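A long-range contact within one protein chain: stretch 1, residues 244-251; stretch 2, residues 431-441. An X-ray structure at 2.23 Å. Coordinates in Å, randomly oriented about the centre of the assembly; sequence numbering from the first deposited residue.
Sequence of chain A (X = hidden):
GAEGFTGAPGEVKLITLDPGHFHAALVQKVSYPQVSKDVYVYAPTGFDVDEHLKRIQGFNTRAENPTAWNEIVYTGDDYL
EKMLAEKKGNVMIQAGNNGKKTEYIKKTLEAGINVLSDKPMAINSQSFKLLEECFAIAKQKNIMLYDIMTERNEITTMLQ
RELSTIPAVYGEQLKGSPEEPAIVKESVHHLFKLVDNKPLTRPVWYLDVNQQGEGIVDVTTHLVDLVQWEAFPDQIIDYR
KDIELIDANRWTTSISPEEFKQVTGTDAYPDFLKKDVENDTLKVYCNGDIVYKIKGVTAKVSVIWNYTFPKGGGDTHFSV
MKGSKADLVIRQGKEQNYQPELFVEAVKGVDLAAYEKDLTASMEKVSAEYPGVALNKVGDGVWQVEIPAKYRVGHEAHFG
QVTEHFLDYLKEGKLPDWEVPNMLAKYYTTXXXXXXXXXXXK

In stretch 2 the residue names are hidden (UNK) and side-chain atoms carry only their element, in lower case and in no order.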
ATOM      1  N   GLU A 244      -8.095   7.269  18.129  1.00 36.79           N
ATOM      2  CA  GLU A 244      -8.521   8.636  18.363  1.00 39.31           C
ATOM      3  C   GLU A 244      -7.707   9.530  17.444  1.00 39.99           C
ATOM      4  O   GLU A 244      -6.479   9.562  17.538  1.00 38.38           O
ATOM      5  CB  GLU A 244      -8.267   9.030  19.824  1.00 39.49           C
ATOM      6  CG  GLU A 244      -8.798  10.407  20.211  1.00 42.18           C
ATOM      7  CD  GLU A 244      -8.277  10.908  21.556  1.00 42.64           C
ATOM      8  OE1 GLU A 244      -7.649  10.137  22.312  1.00 40.96           O
ATOM      9  OE2 GLU A 244      -8.495  12.097  21.857  1.00 45.97           O
ATOM     10  N   LEU A 245      -8.373  10.264  16.559  1.00 42.33           N
ATOM     11  CA  LEU A 245      -7.650  11.206  15.710  1.00 42.66           C
ATOM     12  C   LEU A 245      -7.367  12.472  16.482  1.00 44.43           C
ATOM     13  O   LEU A 245      -8.226  12.977  17.201  1.00 46.74           O
ATOM     14  CB  LEU A 245      -8.407  11.526  14.421  1.00 43.95           C
ATOM     15  CG  LEU A 245      -8.219  10.454  13.351  1.00 44.58           C
ATOM     16  CD1 LEU A 245      -9.285   9.376  13.473  1.00 44.94           C
ATOM     17  CD2 LEU A 245      -8.233  11.079  11.972  1.00 46.70           C
ATOM     18  N   ILE A 246      -6.151  12.974  16.315  1.00 41.78           N
ATOM     19  CA  ILE A 246      -5.679  14.139  17.028  1.00 41.45           C
ATOM     20  C   ILE A 246      -5.579  15.328  16.076  1.00 42.28           C
ATOM     21  O   ILE A 246      -6.095  16.399  16.374  1.00 43.35           O
ATOM     22  CB  ILE A 246      -4.309  13.848  17.667  1.00 40.48           C
ATOM     23  CG1 ILE A 246      -4.408  12.644  18.614  1.00 40.71           C
ATOM     24  CG2 ILE A 246      -3.770  15.074  18.387  1.00 42.62           C
ATOM     25  CD1 ILE A 246      -5.393  12.807  19.753  1.00 41.88           C
ATOM     26  N   ASP A 247      -4.926  15.147  14.933  1.00 39.74           N
ATOM     27  CA  ASP A 247      -4.754  16.243  13.986  1.00 39.59           C
ATOM     28  C   ASP A 247      -4.598  15.724  12.567  1.00 39.49           C
ATOM     29  O   ASP A 247      -4.147  14.593  12.356  1.00 38.99           O
ATOM     30  CB  ASP A 247      -3.534  17.081  14.368  1.00 39.53           C
ATOM     31  CG  ASP A 247      -3.480  18.414  13.640  1.00 41.48           C
ATOM     32  OD1 ASP A 247      -4.541  18.943  13.247  1.00 40.21           O
ATOM     33  OD2 ASP A 247      -2.363  18.944  13.468  1.00 43.61           O
ATOM     34  N   ALA A 248      -4.974  16.554  11.597  1.00 37.16           N
ATOM     35  CA  ALA A 248      -4.852  16.184  10.201  1.00 35.94           C
ATOM     36  C   ALA A 248      -4.778  17.411   9.312  1.00 36.60           C
ATOM     37  O   ALA A 248      -5.457  18.408   9.563  1.00 39.24           O
ATOM     38  CB  ALA A 248      -6.023  15.298   9.790  1.00 37.56           C
ATOM     39  N   ASN A 249      -3.945  17.333   8.278  1.00 35.37           N
ATOM     40  CA  ASN A 249      -3.816  18.403   7.301  1.00 36.43           C
ATOM     41  C   ASN A 249      -3.787  17.854   5.886  1.00 36.83           C
ATOM     42  O   ASN A 249      -3.388  16.708   5.661  1.00 37.61           O
ATOM     43  CB  ASN A 249      -2.555  19.222   7.564  1.00 36.96           C
ATOM     44  CG  ASN A 249      -2.579  19.893   8.922  1.00 37.88           C
ATOM     45  OD1 ASN A 249      -3.204  20.939   9.096  1.00 41.01           O
ATOM     46  ND2 ASN A 249      -1.915  19.293   9.890  1.00 35.73           N
ATOM     47  N   ARG A 250      -4.236  18.680   4.947  1.00 35.59           N
ATOM     48  CA  ARG A 250      -4.195  18.367   3.531  1.00 35.34           C
ATOM     49  C   ARG A 250      -3.748  19.611   2.780  1.00 37.19           C
ATOM     50  O   ARG A 250      -4.120  20.726   3.136  1.00 38.36           O
ATOM     51  CB  ARG A 250      -5.570  17.909   3.045  1.00 36.33           C
ATOM     52  CG  ARG A 250      -6.705  18.883   3.336  1.00 38.25           C
ATOM     53  CD  ARG A 250      -8.055  18.248   3.041  1.00 39.13           C
ATOM     54  NE  ARG A 250      -8.385  18.286   1.617  1.00 39.46           N
ATOM     55  CZ  ARG A 250      -8.958  19.321   1.001  1.00 41.01           C
ATOM     56  NH1 ARG A 250      -9.260  20.431   1.657  1.00 40.55           N
ATOM     57  NH2 ARG A 250      -9.215  19.253  -0.296  1.00 43.52           N
ATOM     58  N   TRP A 251      -2.927  19.427   1.756  1.00 36.06           N
ATOM     59  CA  TRP A 251      -2.453  20.558   0.975  1.00 36.35           C
ATOM     60  C   TRP A 251      -2.123  20.125  -0.441  1.00 36.29           C
ATOM     61  O   TRP A 251      -2.153  18.931  -0.762  1.00 33.21           O
ATOM     62  CB  TRP A 251      -1.266  21.259   1.658  1.00 36.42           C
ATOM     63  CG  TRP A 251      -0.004  20.453   1.792  1.00 36.61           C
ATOM     64  CD1 TRP A 251       1.091  20.484   0.965  1.00 36.48           C
ATOM     65  CD2 TRP A 251       0.307  19.519   2.832  1.00 35.00           C
ATOM     66  NE1 TRP A 251       2.053  19.619   1.424  1.00 36.15           N
ATOM     67  CE2 TRP A 251       1.598  19.016   2.569  1.00 34.85           C
ATOM     68  CE3 TRP A 251      -0.379  19.061   3.964  1.00 33.78           C
ATOM     69  CZ2 TRP A 251       2.212  18.068   3.394  1.00 33.60           C
ATOM     70  CZ3 TRP A 251       0.228  18.127   4.779  1.00 33.12           C
ATOM     71  CH2 TRP A 251       1.512  17.636   4.490  1.00 32.66           C
ATOM     72  N   UNK A 431      -9.912   7.765   6.400  1.00 29.73           N
ATOM     73  CA  UNK A 431     -11.110   8.518   6.002  1.00 31.41           C
ATOM     74  C   UNK A 431     -11.547   9.542   7.062  1.00 33.19           C
ATOM     75  O   UNK A 431     -12.025  10.622   6.719  1.00 33.99           O
ATOM     76  o   UNK A 431     -12.561   6.719   6.758  1.00 32.26           O
ATOM     77  c   UNK A 431     -11.934   6.748   4.425  1.00 31.71           C
ATOM     78  c   UNK A 431     -12.277   7.582   5.651  1.00 31.89           C
ATOM     79  N   UNK A 432     -11.366   9.213   8.340  1.00 36.20           N
ATOM     80  CA  UNK A 432     -11.635  10.157   9.432  1.00 38.19           C
ATOM     81  C   UNK A 432     -10.709  11.368   9.381  1.00 38.57           C
ATOM     82  O   UNK A 432     -11.123  12.487   9.691  1.00 40.83           O
ATOM     83  o   UNK A 432     -12.503   8.499  10.972  1.00 42.44           O
ATOM     84  c   UNK A 432     -11.493   9.474  10.795  1.00 39.05           C
ATOM     85  N   UNK A 433      -9.457  11.139   8.996  1.00 36.99           N
ATOM     86  CA  UNK A 433      -8.477  12.211   8.876  1.00 35.58           C
ATOM     87  C   UNK A 433      -8.852  13.167   7.745  1.00 35.37           C
ATOM     88  O   UNK A 433      -8.673  14.381   7.870  1.00 34.91           O
ATOM     89  c   UNK A 433      -7.085  11.635   8.653  1.00 34.56           C
ATOM     90  N   UNK A 434      -9.379  12.628   6.648  1.00 33.38           N
ATOM     91  CA  UNK A 434      -9.831  13.474   5.545  1.00 34.23           C
ATOM     92  C   UNK A 434     -10.879  14.468   6.024  1.00 35.09           C
ATOM     93  O   UNK A 434     -10.815  15.643   5.697  1.00 34.74           O
ATOM     94  c   UNK A 434      -9.809  14.235   2.545  1.00 35.18           C
ATOM     95  c   UNK A 434     -10.393  12.636   4.397  1.00 33.70           C
ATOM     96  c   UNK A 434     -10.918  13.414   3.188  1.00 34.31           C
ATOM     97  c   UNK A 434     -11.544  12.468   2.180  1.00 34.02           C
ATOM     98  N   UNK A 435     -11.844  13.985   6.799  1.00 38.21           N
ATOM     99  CA  UNK A 435     -12.904  14.834   7.359  1.00 39.56           C
ATOM    100  C   UNK A 435     -12.363  15.898   8.318  1.00 41.49           C
ATOM    101  O   UNK A 435     -12.750  17.061   8.239  1.00 42.55           O
ATOM    102  c   UNK A 435     -13.954  13.973   8.072  1.00 39.18           C
ATOM    103  o   UNK A 435     -14.801  13.477   5.889  1.00 40.24           O
ATOM    104  c   UNK A 435     -14.808  13.168   7.103  1.00 40.83           C
ATOM    105  o   UNK A 435     -15.496  12.226   7.552  1.00 43.07           O
ATOM    106  N   UNK A 436     -11.473  15.491   9.219  1.00 41.97           N
ATOM    107  CA  UNK A 436     -10.826  16.418  10.152  1.00 40.72           C
ATOM    108  C   UNK A 436     -10.046  17.452   9.384  1.00 41.70           C
ATOM    109  O   UNK A 436     -10.159  18.648   9.654  1.00 43.51           O
ATOM    110  c   UNK A 436      -9.886  15.425  14.512  1.00 37.22           C
ATOM    111  c   UNK A 436      -9.019  16.542  11.933  1.00 39.42           C
ATOM    112 se   UNK A 436      -8.251  15.506  13.419  0.75 37.35          SE
ATOM    113  c   UNK A 436      -9.906  15.630  11.089  1.00 39.64           C
ATOM    114  N   UNK A 437      -9.259  17.004   8.408  1.00 39.88           N
ATOM    115  CA  UNK A 437      -8.467  17.907   7.577  1.00 40.97           C
ATOM    116  C   UNK A 437      -9.346  18.910   6.841  1.00 43.01           C
ATOM    117  O   UNK A 437      -8.975  20.068   6.689  1.00 45.83           O
ATOM    118  c   UNK A 437      -7.631  17.114   6.585  1.00 39.85           C
ATOM    119  N   UNK A 438     -10.516  18.460   6.400  1.00 45.10           N
ATOM    120  CA  UNK A 438     -11.451  19.311   5.662  1.00 48.07           C
ATOM    121  C   UNK A 438     -12.261  20.255   6.544  1.00 49.41           C
ATOM    122  O   UNK A 438     -12.838  21.213   6.042  1.00 50.08           O
ATOM    123  n   UNK A 438     -13.244  16.670   0.252  1.00 49.77           N
ATOM    124  c   UNK A 438     -12.822  17.373   2.593  1.00 47.27           C
ATOM    125  c   UNK A 438     -12.410  18.455   4.823  1.00 47.36           C
ATOM    126  c   UNK A 438     -11.784  17.936   3.542  1.00 46.67           C
ATOM    127  c   UNK A 438     -12.238  17.219   1.200  1.00 48.12           C
ATOM    128  N   UNK A 439     -12.320  19.973   7.843  1.00 52.14           N
ATOM    129  CA  UNK A 439     -13.058  20.810   8.792  1.00 52.24           C
ATOM    130  C   UNK A 439     -12.263  22.051   9.223  1.00 55.35           C
ATOM    131  O   UNK A 439     -12.824  22.977   9.803  1.00 57.10           O
ATOM    132  c   UNK A 439     -13.461  19.987  10.007  1.00 51.23           C
ATOM    133  N   UNK A 440     -10.962  22.065   8.942  1.00 57.32           N
ATOM    134  CA  UNK A 440     -10.126  23.237   9.204  1.00 64.16           C
ATOM    135  C   UNK A 440     -10.294  24.346   8.162  1.00 71.89           C
ATOM    136  O   UNK A 440      -9.957  25.496   8.434  1.00 76.00           O
ATOM    137  n   UNK A 440      -4.778  20.968  11.608  1.00 52.45           N
ATOM    138  c   UNK A 440      -6.738  21.803  10.375  1.00 53.14           C
ATOM    139  c   UNK A 440      -8.247  21.903  10.336  1.00 57.22           C
ATOM    140  c   UNK A 440      -6.262  21.002  11.562  1.00 52.60           C
ATOM    141  c   UNK A 440      -8.653  22.843   9.221  1.00 62.40           C
ATOM    142  N   UNK A 441     -10.793  23.993   6.976  1.00 81.92           N
ATOM    143  CA  UNK A 441     -10.816  24.908   5.823  1.00 89.80           C
ATOM    144  C   UNK A 441     -11.690  26.148   6.078  1.00 94.25           C
ATOM    145  O   UNK A 441     -12.914  26.121   5.925  1.00 92.73           O
ATOM    146  o   UNK A 441     -10.912  22.803   4.572  1.00 87.34           O
ATOM    147  c   UNK A 441     -11.280  24.186   4.525  1.00 88.12           C
ATOM    148  c   UNK A 441     -10.648  24.821   3.289  1.00 84.41           C
TER

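Position 431 carries three side-chain atoms: a carbon bearing one oxygen and one carbon. Its CA-to-CB bond points away from the strand and it makes no contact there. This branched hydroxyl is threonine, T431. Position 432 has one carbon and then one oxygen; its CB lies 3.5 Å from L245 CD1. A lone hydroxyl on one carbon is serine, S432, whose OG is hydrogen-bonded elsewhere in the structure. Position 433 has a single carbon. This CB is 3.6 Å from L245 CD2 and 4.0 Å from A248 CB, and the backbone is also close, with the N of 433 3.2 Å from L245 CD2. One carbon alone makes it alanine, A433.

Position 434 shows four carbons forked at the second. The side chain starts away from the strand, but its end comes nearer, and one terminal carbon reaches 4.4 Å from R250 NE. The fork identifies leucine, L434, and that carbon is CD1. At 435 two carbons, the second carrying two oxygens, point away and touch nothing on the strand; they give aspartate, D435. Position 436 is unbranched: two carbons, a selenium and a terminal carbon. The selenium sits 3.6 Å from D247 CA and 4.1 Å from L245 CB, while the second carbon is 3.9 Å from A248 CB. Selenium settles it as selenomethionine, M436.

Position 437 again has one carbon. It marks the closest backbone register, its CA 4.7 Å from N249 CA, and its CB lies 4.0 Å from A248 CB and 3.7 Å from R250 CD. It is alanine, A437. Position 438 has four carbons in a row ending in nitrogen. The second carbon is 3.8 Å from R250 CD, and the fourth lies over one face of the R250 guanidinium. The chain is lysine, K438. Position 439 has one carbon, out of reach of the strand: alanine, A439.

Position 440 repeats the chain of four carbons and a nitrogen, and its nitrogen is 2.6 Å from D247 OD1, as expected for lysine. K440 NZ forms a salt bridge there, donates to N249 OD1 at 3.0 Å, and makes a weak hydrogen bond to A248 O at 3.3 Å. Position 441 has a carbon bearing one oxygen and one carbon; the oxygen lies 4.1 Å from R250 NH1, at the guanidinium edge. This is threonine, T441, poorly ordered, which donates from OG1 to K438 O at 2.9 Å.

The axes cross at 74° and approach to 6.5 Å. Small side chains at A248, A433 and A437 meet where the backbones come close. L245 and M436 extend this apolar packing, R250 lies along A437 and K438, and K440, extended through t chi2 to chi4, gathers three strand oxygens.

Stretch 2 431-441: TSALDMAKAKT
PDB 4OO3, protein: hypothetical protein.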